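Local coordinates for protein 2-polyprenyl-6-methoxyphenol hydroxylase-like FAD-dependent oxidoreductase (Streptomyces sp. NRRL 11266, PDB 6UI5) that binds flavin-adenine dinucleotide and belongs to the FAD-dependent oxidoreductases related to aromatic-ring hydroxylases, at residues Glu72-Leu80 with Asn341-Leu349; Gln164-Asp172 with Thr268-Val279. All blocks are in the same frame, centred on the assembly; numbering follows the deposited sequence.

Contact 1: Glu72-Leu80 with Asn341-Leu349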
loop_
_atom_site.group_PDB
_atom_site.type_symbol
_atom_site.label_atom_id
_atom_site.label_comp_id
_atom_site.label_asym_id
_atom_site.label_seq_id
_atom_site.Cartn_x
_atom_site.Cartn_y
_atom_site.Cartn_z
ATOM N N GLU A 72 2.669 -20.465 6.625
ATOM C CA GLU A 72 2.760 -19.302 5.772
ATOM C C GLU A 72 1.512 -18.450 5.926
ATOM O O GLU A 72 0.386 -18.956 5.860
ATOM C CB GLU A 72 3.002 -19.734 4.332
ATOM C CG GLU A 72 4.491 -19.933 4.097
ATOM C CD GLU A 72 5.257 -18.609 3.971
ATOM O OE1 GLU A 72 5.491 -17.886 4.968
ATOM O OE2 GLU A 72 5.616 -18.262 2.842
ATOM N N VAL A 73 1.728 -17.170 6.194
ATOM C CA VAL A 73 0.679 -16.169 6.301
ATOM C C VAL A 73 0.703 -15.377 5.009
ATOM O O VAL A 73 1.710 -14.727 4.698
ATOM C CB VAL A 73 0.905 -15.243 7.509
ATOM C CG1 VAL A 73 -0.028 -14.071 7.428
ATOM C CG2 VAL A 73 0.750 -16.006 8.850
ATOM N N ARG A 74 -0.392 -15.415 4.254
ATOM C CA ARG A 74 -0.426 -14.817 2.930
ATOM C C ARG A 74 -1.194 -13.498 2.953
ATOM O O ARG A 74 -2.026 -13.263 3.823
ATOM C CB ARG A 74 -1.042 -15.787 1.907
ATOM C CG ARG A 74 -0.321 -17.142 1.832
ATOM C CD ARG A 74 -0.080 -17.642 0.396
ATOM N NE ARG A 74 1.066 -18.561 0.318
ATOM C CZ ARG A 74 2.255 -18.259 -0.219
ATOM N NH1 ARG A 74 2.468 -17.060 -0.757
ATOM N NH2 ARG A 74 3.234 -19.163 -0.231
ATOM N N PHE A 75 -0.878 -12.618 2.010
ATOM C CA PHE A 75 -1.658 -11.412 1.730
ATOM C C PHE A 75 -2.106 -11.534 0.285
ATOM O O PHE A 75 -1.273 -11.511 -0.631
ATOM C CB PHE A 75 -0.837 -10.134 1.943
ATOM C CG PHE A 75 -1.671 -8.859 2.009
ATOM C CD1 PHE A 75 -2.461 -8.578 3.136
ATOM C CD2 PHE A 75 -1.632 -7.931 0.981
ATOM C CE1 PHE A 75 -3.224 -7.402 3.215
ATOM C CE2 PHE A 75 -2.390 -6.745 1.041
ATOM C CZ PHE A 75 -3.185 -6.482 2.163
ATOM N N ALA A 76 -3.409 -11.652 0.072
ATOM C CA ALA A 76 -3.853 -12.239 -1.183
ATOM C C ALA A 76 -3.055 -13.523 -1.374
ATOM O O ALA A 76 -3.180 -14.456 -0.573
ATOM C CB ALA A 76 -3.665 -11.271 -2.362
ATOM N N ASP A 77 -2.181 -13.552 -2.380
ATOM C CA ASP A 77 -1.359 -14.722 -2.666
ATOM C C ASP A 77 0.125 -14.434 -2.501
ATOM O O ASP A 77 0.955 -15.226 -2.964
ATOM C CB ASP A 77 -1.645 -15.247 -4.078
ATOM C CG ASP A 77 -1.272 -14.250 -5.153
ATOM O OD1 ASP A 77 -2.046 -13.295 -5.373
ATOM O OD2 ASP A 77 -0.201 -14.421 -5.775
ATOM N N LEU A 78 0.477 -13.324 -1.860
ATOM C CA LEU A 78 1.861 -13.016 -1.531
ATOM C C LEU A 78 2.195 -13.523 -0.131
ATOM O O LEU A 78 1.314 -13.759 0.696
ATOM C CB LEU A 78 2.117 -11.512 -1.593
ATOM C CG LEU A 78 1.765 -10.842 -2.914
ATOM C CD1 LEU A 78 2.238 -9.382 -2.928
ATOM C CD2 LEU A 78 2.349 -11.633 -4.080
ATOM N N ARG A 79 3.491 -13.666 0.130
ATOM C CA ARG A 79 3.989 -14.105 1.423
ATOM C C ARG A 79 4.168 -12.924 2.353
ATOM O O ARG A 79 4.656 -11.880 1.935
ATOM C CB ARG A 79 5.335 -14.803 1.275
ATOM C CG ARG A 79 5.866 -15.265 2.588
ATOM C CD ARG A 79 7.273 -15.811 2.504
ATOM N NE ARG A 79 7.709 -16.155 3.846
ATOM C CZ ARG A 79 8.292 -15.313 4.691
ATOM N NH1 ARG A 79 8.557 -14.055 4.344
ATOM N NH2 ARG A 79 8.627 -15.750 5.893
ATOM N N LEU A 80 3.823 -13.110 3.629
ATOM C CA LEU A 80 4.110 -12.125 4.669
ATOM C C LEU A 80 5.166 -12.668 5.627
ATOM O O LEU A 80 5.022 -13.779 6.152
ATOM C CB LEU A 80 2.853 -11.751 5.452
ATOM C CG LEU A 80 1.752 -11.042 4.685
ATOM C CD1 LEU A 80 0.525 -10.935 5.568
ATOM C CD2 LEU A 80 2.238 -9.680 4.305
ATOM N N ASN A 341 -8.245 -4.266 5.004
ATOM C CA ASN A 341 -7.183 -5.062 4.395
ATOM C C ASN A 341 -7.720 -6.249 3.590
ATOM O O ASN A 341 -7.064 -6.664 2.622
ATOM C CB ASN A 341 -6.178 -5.529 5.464
ATOM C CG ASN A 341 -6.518 -6.864 6.050
ATOM O OD1 ASN A 341 -6.236 -7.909 5.444
ATOM N ND2 ASN A 341 -7.105 -6.855 7.263
ATOM N N ILE A 342 -8.884 -6.811 3.954
ATOM C CA ILE A 342 -9.522 -7.771 3.043
ATOM C C ILE A 342 -9.742 -7.116 1.689
ATOM O O ILE A 342 -9.294 -7.620 0.654
ATOM C CB ILE A 342 -10.846 -8.310 3.617
ATOM C CG1 ILE A 342 -10.649 -9.046 4.952
ATOM C CG2 ILE A 342 -11.567 -9.214 2.583
ATOM C CD1 ILE A 342 -9.874 -10.292 4.853
ATOM N N GLN A 343 -10.402 -5.956 1.681
ATOM C CA GLN A 343 -10.626 -5.259 0.418
ATOM C C GLN A 343 -9.297 -5.002 -0.290
ATOM O O GLN A 343 -9.193 -5.155 -1.520
ATOM C CB GLN A 343 -11.375 -3.948 0.671
ATOM C CG GLN A 343 -12.845 -4.096 1.041
ATOM C CD GLN A 343 -13.689 -4.773 -0.044
ATOM O OE1 GLN A 343 -13.576 -5.982 -0.301
ATOM N NE2 GLN A 343 -14.533 -3.975 -0.698
ATOM N N ALA A 344 -8.250 -4.656 0.488
ATOM C CA ALA A 344 -6.932 -4.441 -0.102
ATOM C C ALA A 344 -6.393 -5.726 -0.704
ATOM O O ALA A 344 -5.817 -5.704 -1.792
ATOM C CB ALA A 344 -5.939 -3.893 0.935
ATOM N N GLN A 345 -6.573 -6.855 -0.023
ATOM C CA GLN A 345 -6.208 -8.132 -0.635
ATOM C C GLN A 345 -6.974 -8.358 -1.934
ATOM O O GLN A 345 -6.386 -8.796 -2.930
ATOM C CB GLN A 345 -6.435 -9.294 0.344
ATOM C CG GLN A 345 -5.326 -9.409 1.416
ATOM C CD GLN A 345 -5.530 -10.593 2.363
ATOM O OE1 GLN A 345 -5.471 -11.757 1.938
ATOM N NE2 GLN A 345 -5.794 -10.300 3.652
ATOM N N LEU A 346 -8.275 -8.040 -1.967
ATOM C CA LEU A 346 -9.025 -8.287 -3.204
ATOM C C LEU A 346 -8.471 -7.458 -4.361
ATOM O O LEU A 346 -8.491 -7.908 -5.516
ATOM C CB LEU A 346 -10.516 -7.995 -3.011
ATOM C CG LEU A 346 -11.336 -9.037 -2.245
ATOM C CD1 LEU A 346 -12.823 -8.705 -2.297
ATOM C CD2 LEU A 346 -11.075 -10.440 -2.779
ATOM N N ALA A 347 -7.927 -6.269 -4.071
ATOM C CA ALA A 347 -7.499 -5.392 -5.158
ATOM C C ALA A 347 -6.209 -5.851 -5.807
ATOM O O ALA A 347 -5.763 -5.204 -6.757
ATOM C CB ALA A 347 -7.341 -3.955 -4.662
ATOM N N LEU A 348 -5.593 -6.928 -5.314
ATOM C CA LEU A 348 -4.514 -7.595 -6.033
ATOM C C LEU A 348 -5.024 -8.716 -6.932
ATOM O O LEU A 348 -4.217 -9.397 -7.577
ATOM C CB LEU A 348 -3.464 -8.155 -5.063
ATOM C CG LEU A 348 -2.654 -7.147 -4.245
ATOM C CD1 LEU A 348 -3.462 -6.584 -3.129
ATOM C CD2 LEU A 348 -1.367 -7.760 -3.698
ATOM N N LEU A 349 -6.339 -8.912 -6.993
ATOM C CA LEU A 349 -6.938 -9.960 -7.794
ATOM C C LEU A 349 -7.778 -9.419 -8.935
ATOM O O LEU A 349 -7.662 -9.880 -10.074
ATOM C CB LEU A 349 -7.784 -10.855 -6.883
ATOM C CG LEU A 349 -6.900 -11.632 -5.918
ATOM C CD1 LEU A 349 -7.752 -12.343 -4.903
ATOM C CD2 LEU A 349 -6.063 -12.622 -6.710
#
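A beta hairpin with a two-residue loop, a type II' turn from F75 to L78, docks against the C-terminal end of helix 325-346 through F75, A76 and Q345. Q345 CG lies over the centre of the F75 ring, a CH-pi contact of 3.5 Å to the centroid, and Q345 OE1 accepts the backbone N of A76 at 2.8 Å. That N-H comes from above the carbonyl plane, at a C=O...N angle of 103°, instead of meeting a lone pair. The other end of the amide is fixed as well: N341 OD1, one helical turn back, lies in the plane of Q345's amide and takes a hydrogen bond from NE2 at 3.0 Å, and NE2 also bonds to N293. Beyond the paired strands of the hairpin, the turn meets the residues that follow the helix. A76 CB rests 4.1 Å from L348 CB, and L78 CD1 reaches L348 CD2 at 4.0 Å, the two leucines crossing at about a right angle. F75, with CG anti to its backbone N (chi1 -166°), carries its ring to A344, F75 CZ lying 4.0 Å from A344 CB. M361 of the second subunit packs on both F75 and A344, while D77 OD1 forms a salt bridge with R359 of its own chain.

Contact 2: Gln164-Asp172 with Thr268-Val279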
loop_
_atom_site.group_PDB
_atom_site.type_symbol
_atom_site.label_atom_id
_atom_site.label_comp_id
_atom_site.label_asym_id
_atom_site.label_seq_id
_atom_site.Cartn_x
_atom_site.Cartn_y
_atom_site.Cartn_z
ATOM N N GLN A 164 -33.170 -3.028 13.563
ATOM C CA GLN A 164 -34.200 -2.433 14.408
ATOM C C GLN A 164 -33.645 -1.359 15.346
ATOM O O GLN A 164 -34.352 -0.387 15.647
ATOM C CB GLN A 164 -34.904 -3.529 15.199
ATOM C CG GLN A 164 -36.297 -3.168 15.643
ATOM C CD GLN A 164 -37.014 -4.361 16.229
ATOM O OE1 GLN A 164 -37.110 -4.507 17.453
ATOM N NE2 GLN A 164 -37.498 -5.240 15.360
ATOM N N ALA A 165 -32.397 -1.513 15.827
ATOM C CA ALA A 165 -31.728 -0.449 16.571
ATOM C C ALA A 165 -31.338 0.719 15.678
ATOM O O ALA A 165 -30.833 1.729 16.184
ATOM C CB ALA A 165 -30.471 -0.983 17.280
ATOM N N GLY A 166 -31.526 0.597 14.370
ATOM C CA GLY A 166 -31.246 1.709 13.475
ATOM C C GLY A 166 -29.802 2.162 13.387
ATOM O O GLY A 166 -29.544 3.372 13.297
ATOM N N ILE A 167 -28.845 1.232 13.399
ATOM C CA ILE A 167 -27.444 1.583 13.183
ATOM C C ILE A 167 -27.084 1.328 11.724
ATOM O O ILE A 167 -27.349 0.253 11.178
ATOM C CB ILE A 167 -26.493 0.833 14.143
ATOM C CG1 ILE A 167 -26.383 -0.612 13.797
ATOM C CG2 ILE A 167 -26.962 0.859 15.594
ATOM C CD1 ILE A 167 -25.690 -1.370 14.806
ATOM N N ASP A 168 -26.495 2.326 11.090
ATOM C CA ASP A 168 -26.192 2.237 9.671
ATOM C C ASP A 168 -25.016 1.285 9.442
ATOM O O ASP A 168 -24.083 1.220 10.250
ATOM C CB ASP A 168 -25.910 3.643 9.129
ATOM C CG ASP A 168 -27.117 4.591 9.280
ATOM O OD1 ASP A 168 -27.319 5.143 10.386
ATOM O OD2 ASP A 168 -27.853 4.798 8.288
ATOM N N TYR A 169 -25.076 0.528 8.335
ATOM C CA TYR A 169 -24.130 -0.549 7.997
ATOM C C TYR A 169 -23.273 -0.080 6.825
ATOM O O TYR A 169 -23.675 -0.185 5.660
ATOM C CB TYR A 169 -24.897 -1.825 7.654
ATOM C CG TYR A 169 -24.180 -3.166 7.789
ATOM C CD1 TYR A 169 -23.085 -3.345 8.665
ATOM C CD2 TYR A 169 -24.660 -4.274 7.092
ATOM C CE1 TYR A 169 -22.475 -4.612 8.808
ATOM C CE2 TYR A 169 -24.085 -5.537 7.215
ATOM C CZ TYR A 169 -23.009 -5.707 8.052
ATOM O OH TYR A 169 -22.532 -6.975 8.104
ATOM N N VAL A 170 -22.088 0.424 7.140
ATOM C CA VAL A 170 -21.317 1.256 6.225
ATOM C C VAL A 170 -20.385 0.394 5.383
ATOM O O VAL A 170 -19.649 -0.441 5.926
ATOM C CB VAL A 170 -20.510 2.294 7.019
ATOM C CG1 VAL A 170 -19.578 3.062 6.079
ATOM C CG2 VAL A 170 -21.459 3.211 7.798
ATOM N N GLY A 171 -20.373 0.622 4.075
ATOM C CA GLY A 171 -19.367 0.017 3.223
ATOM C C GLY A 171 -19.727 0.077 1.751
ATOM O O GLY A 171 -20.758 0.618 1.356
ATOM N N ASP A 172 -18.836 -0.500 0.942
ATOM C CA ASP A 172 -18.993 -0.492 -0.506
ATOM C C ASP A 172 -18.116 -1.574 -1.126
ATOM O O ASP A 172 -17.208 -2.095 -0.488
ATOM C CB ASP A 172 -18.657 0.874 -1.087
ATOM C CG ASP A 172 -19.580 1.256 -2.222
ATOM O OD1 ASP A 172 -20.696 0.696 -2.291
ATOM O OD2 ASP A 172 -19.192 2.109 -3.045
ATOM N N THR A 268 -19.029 -5.878 1.782
ATOM C CA THR A 268 -18.088 -5.393 2.792
ATOM C C THR A 268 -18.749 -4.287 3.604
ATOM O O THR A 268 -19.029 -3.206 3.074
ATOM C CB THR A 268 -16.828 -4.863 2.129
ATOM O OG1 THR A 268 -16.290 -5.861 1.258
ATOM C CG2 THR A 268 -15.795 -4.493 3.194
ATOM N N ARG A 269 -18.998 -4.537 4.888
ATOM C CA ARG A 269 -19.674 -3.547 5.717
ATOM C C ARG A 269 -19.061 -3.492 7.105
ATOM O O ARG A 269 -18.547 -4.494 7.626
ATOM C CB ARG A 269 -21.197 -3.800 5.854
ATOM C CG ARG A 269 -21.944 -3.903 4.494
ATOM C CD ARG A 269 -22.420 -2.533 3.902
ATOM N NE ARG A 269 -23.157 -2.804 2.667
ATOM C CZ ARG A 269 -22.615 -2.965 1.461
ATOM N NH1 ARG A 269 -21.284 -2.773 1.278
ATOM N NH2 ARG A 269 -23.435 -3.254 0.413
ATOM N N ASN A 270 -19.121 -2.297 7.693
ATOM C CA ASN A 270 -18.747 -2.098 9.082
ATOM C C ASN A 270 -19.834 -1.245 9.725
ATOM O O ASN A 270 -20.089 -0.126 9.277
ATOM C CB ASN A 270 -17.364 -1.447 9.172
ATOM C CG ASN A 270 -16.715 -1.619 10.533
ATOM O OD1 ASN A 270 -16.998 -2.594 11.235
ATOM N ND2 ASN A 270 -15.816 -0.674 10.911
ATOM N N ALA A 271 -20.509 -1.795 10.736
ATOM C CA ALA A 271 -21.486 -1.020 11.491
ATOM C C ALA A 271 -20.856 0.274 12.011
ATOM O O ALA A 271 -19.698 0.293 12.439
ATOM C CB ALA A 271 -22.028 -1.854 12.656
ATOM N N GLU A 272 -21.624 1.365 11.953
ATOM C CA GLU A 272 -21.121 2.661 12.406
ATOM C C GLU A 272 -20.966 2.724 13.924
ATOM O O GLU A 272 -20.051 3.380 14.426
ATOM C CB GLU A 272 -22.057 3.765 11.930
ATOM C CG GLU A 272 -21.576 5.145 12.276
ATOM C CD GLU A 272 -22.641 6.201 12.092
ATOM O OE1 GLU A 272 -23.512 6.032 11.202
ATOM O OE2 GLU A 272 -22.600 7.201 12.843
ATOM N N GLN A 273 -21.836 2.046 14.660
ATOM C CA GLN A 273 -21.842 2.049 16.118
ATOM C C GLN A 273 -22.040 0.603 16.556
ATOM O O GLN A 273 -23.116 0.045 16.320
ATOM C CB GLN A 273 -22.967 2.944 16.669
ATOM C CG GLN A 273 -22.816 4.402 16.327
ATOM C CD GLN A 273 -21.520 4.986 16.892
ATOM O OE1 GLN A 273 -21.056 4.578 17.962
ATOM N NE2 GLN A 273 -20.922 5.931 16.165
ATOM N N TYR A 274 -21.028 -0.021 17.178
ATOM C CA TYR A 274 -21.273 -1.377 17.660
ATOM C C TYR A 274 -22.107 -1.380 18.924
ATOM O O TYR A 274 -22.365 -2.462 19.471
ATOM C CB TYR A 274 -19.989 -2.163 17.948
ATOM C CG TYR A 274 -19.067 -2.473 16.786
ATOM C CD1 TYR A 274 -19.210 -1.848 15.562
ATOM C CD2 TYR A 274 -18.041 -3.402 16.926
ATOM C CE1 TYR A 274 -18.352 -2.121 14.511
ATOM C CE2 TYR A 274 -17.169 -3.683 15.871
ATOM C CZ TYR A 274 -17.328 -3.026 14.671
ATOM O OH TYR A 274 -16.466 -3.271 13.615
ATOM N N ARG A 275 -22.525 -0.205 19.399
ATOM C CA ARG A 275 -23.314 -0.105 20.619
ATOM C C ARG A 275 -24.333 1.017 20.492
ATOM O O ARG A 275 -24.001 2.107 20.023
ATOM C CB ARG A 275 -22.424 0.167 21.833
ATOM C CG ARG A 275 -23.238 0.385 23.074
ATOM C CD ARG A 275 -22.571 1.278 24.107
ATOM N NE ARG A 275 -23.415 1.287 25.298
ATOM C CZ ARG A 275 -23.087 1.820 26.468
ATOM N NH1 ARG A 275 -21.913 2.422 26.636
ATOM N NH2 ARG A 275 -23.943 1.747 27.477
ATOM N N LYS A 276 -25.568 0.762 20.929
ATOM C CA LYS A 276 -26.557 1.815 21.068
ATOM C C LYS A 276 -27.248 1.645 22.425
ATOM O O LYS A 276 -28.410 1.290 22.500
ATOM C CB LYS A 276 -27.560 1.821 19.910
ATOM C CG LYS A 276 -28.603 2.946 20.004
ATOM C CD LYS A 276 -29.399 3.200 18.706
ATOM C CE LYS A 276 -28.498 3.201 17.462
ATOM N NZ LYS A 276 -27.572 4.366 17.203
ATOM N N GLY A 277 -26.505 1.887 23.506
ATOM C CA GLY A 277 -27.035 1.887 24.859
ATOM C C GLY A 277 -27.938 0.720 25.203
ATOM O O GLY A 277 -29.123 0.739 24.869
ATOM N N ARG A 278 -27.389 -0.285 25.878
ATOM C CA ARG A 278 -28.077 -1.529 26.240
ATOM C C ARG A 278 -28.183 -2.504 25.074
ATOM O O ARG A 278 -28.424 -3.696 25.298
ATOM C CB ARG A 278 -29.468 -1.276 26.820
ATOM C CG ARG A 278 -29.483 -0.473 28.077
ATOM C CD ARG A 278 -29.780 -1.363 29.262
ATOM N NE ARG A 278 -29.761 -0.601 30.506
ATOM C CZ ARG A 278 -29.460 -1.107 31.697
ATOM N NH1 ARG A 278 -29.138 -2.387 31.827
ATOM N NH2 ARG A 278 -29.473 -0.318 32.760
ATOM N N VAL A 279 -27.970 -2.039 23.843
ATOM C CA VAL A 279 -27.945 -2.917 22.673
ATOM C C VAL A 279 -26.562 -2.863 22.037
ATOM O O VAL A 279 -26.130 -1.808 21.553
ATOM C CB VAL A 279 -29.034 -2.551 21.653
ATOM C CG1 VAL A 279 -29.015 -3.546 20.523
ATOM C CG2 VAL A 279 -30.397 -2.541 22.326
HETATM O O HOH W 1 -17.001 -1.340 5.114
#
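I167 and K276 interlock where the two chains run on beyond their paired strands. I167 pushes its CD1 into a hollow, 3.3 Å from Q273 O, with A271 CB on the hollow's wall; I281 also touches I167. K276, bent at chi3 and chi4, slides past I167 in the opposite direction, laying CE 3.4 Å from I167 CG2 and against the carbonyl of A165, just before G166, whose positive phi belongs to the Schellman motif that ends the helix. Strand 169-170 is a short antiparallel edge on the end of strand 257-271, in the six-stranded sheet of the FAD-binding part of the chain. V170 and N270 are its hydrogen-bonded pair, with N270 N to V170 O at 2.6 Å, and E272 N extends the pairing to D168 O. The R269 side chain lies across one face of the Y169 ring, while A271 N lies at the ring's edge. R269 bends at chi2 (-87°), which turns CD along the opposite strand to 3.2 Å from Y169 O; R269 NH1 then folds back to T268 O, a hydrogen bond of 2.9 Å. Just past the strand, G171 lets the chains close up: a side chain here would run into T268 O, which is 3.2 Å from G171 CA.

After the first strands and helices of the parallel sheet the chain makes the hairpin 72-80, whose partner comes 261 residues later at the end of helix 325-346, so contact 1 closes the longer loop. Contact 2 lies wholly within that loop: 164-172 leaves helix 160-164 and is met 96 residues on by 268-279, which ends strand 257-271 and leads into strand 279-281 of the parallel sheet. Contact 1 thus ties the small three-stranded sheet to the long helix, and contact 2 joins the stretch leaving helix 160-164 to the end of strand 257-271. Their centres are about 27 Å apart, yet they meet where Q343 OE1 lies 3.1 Å from T268 OG1, probably hydrogen-bonded; T268 OG1 also hydrogen-bonds to D173. Both touch the second subunit.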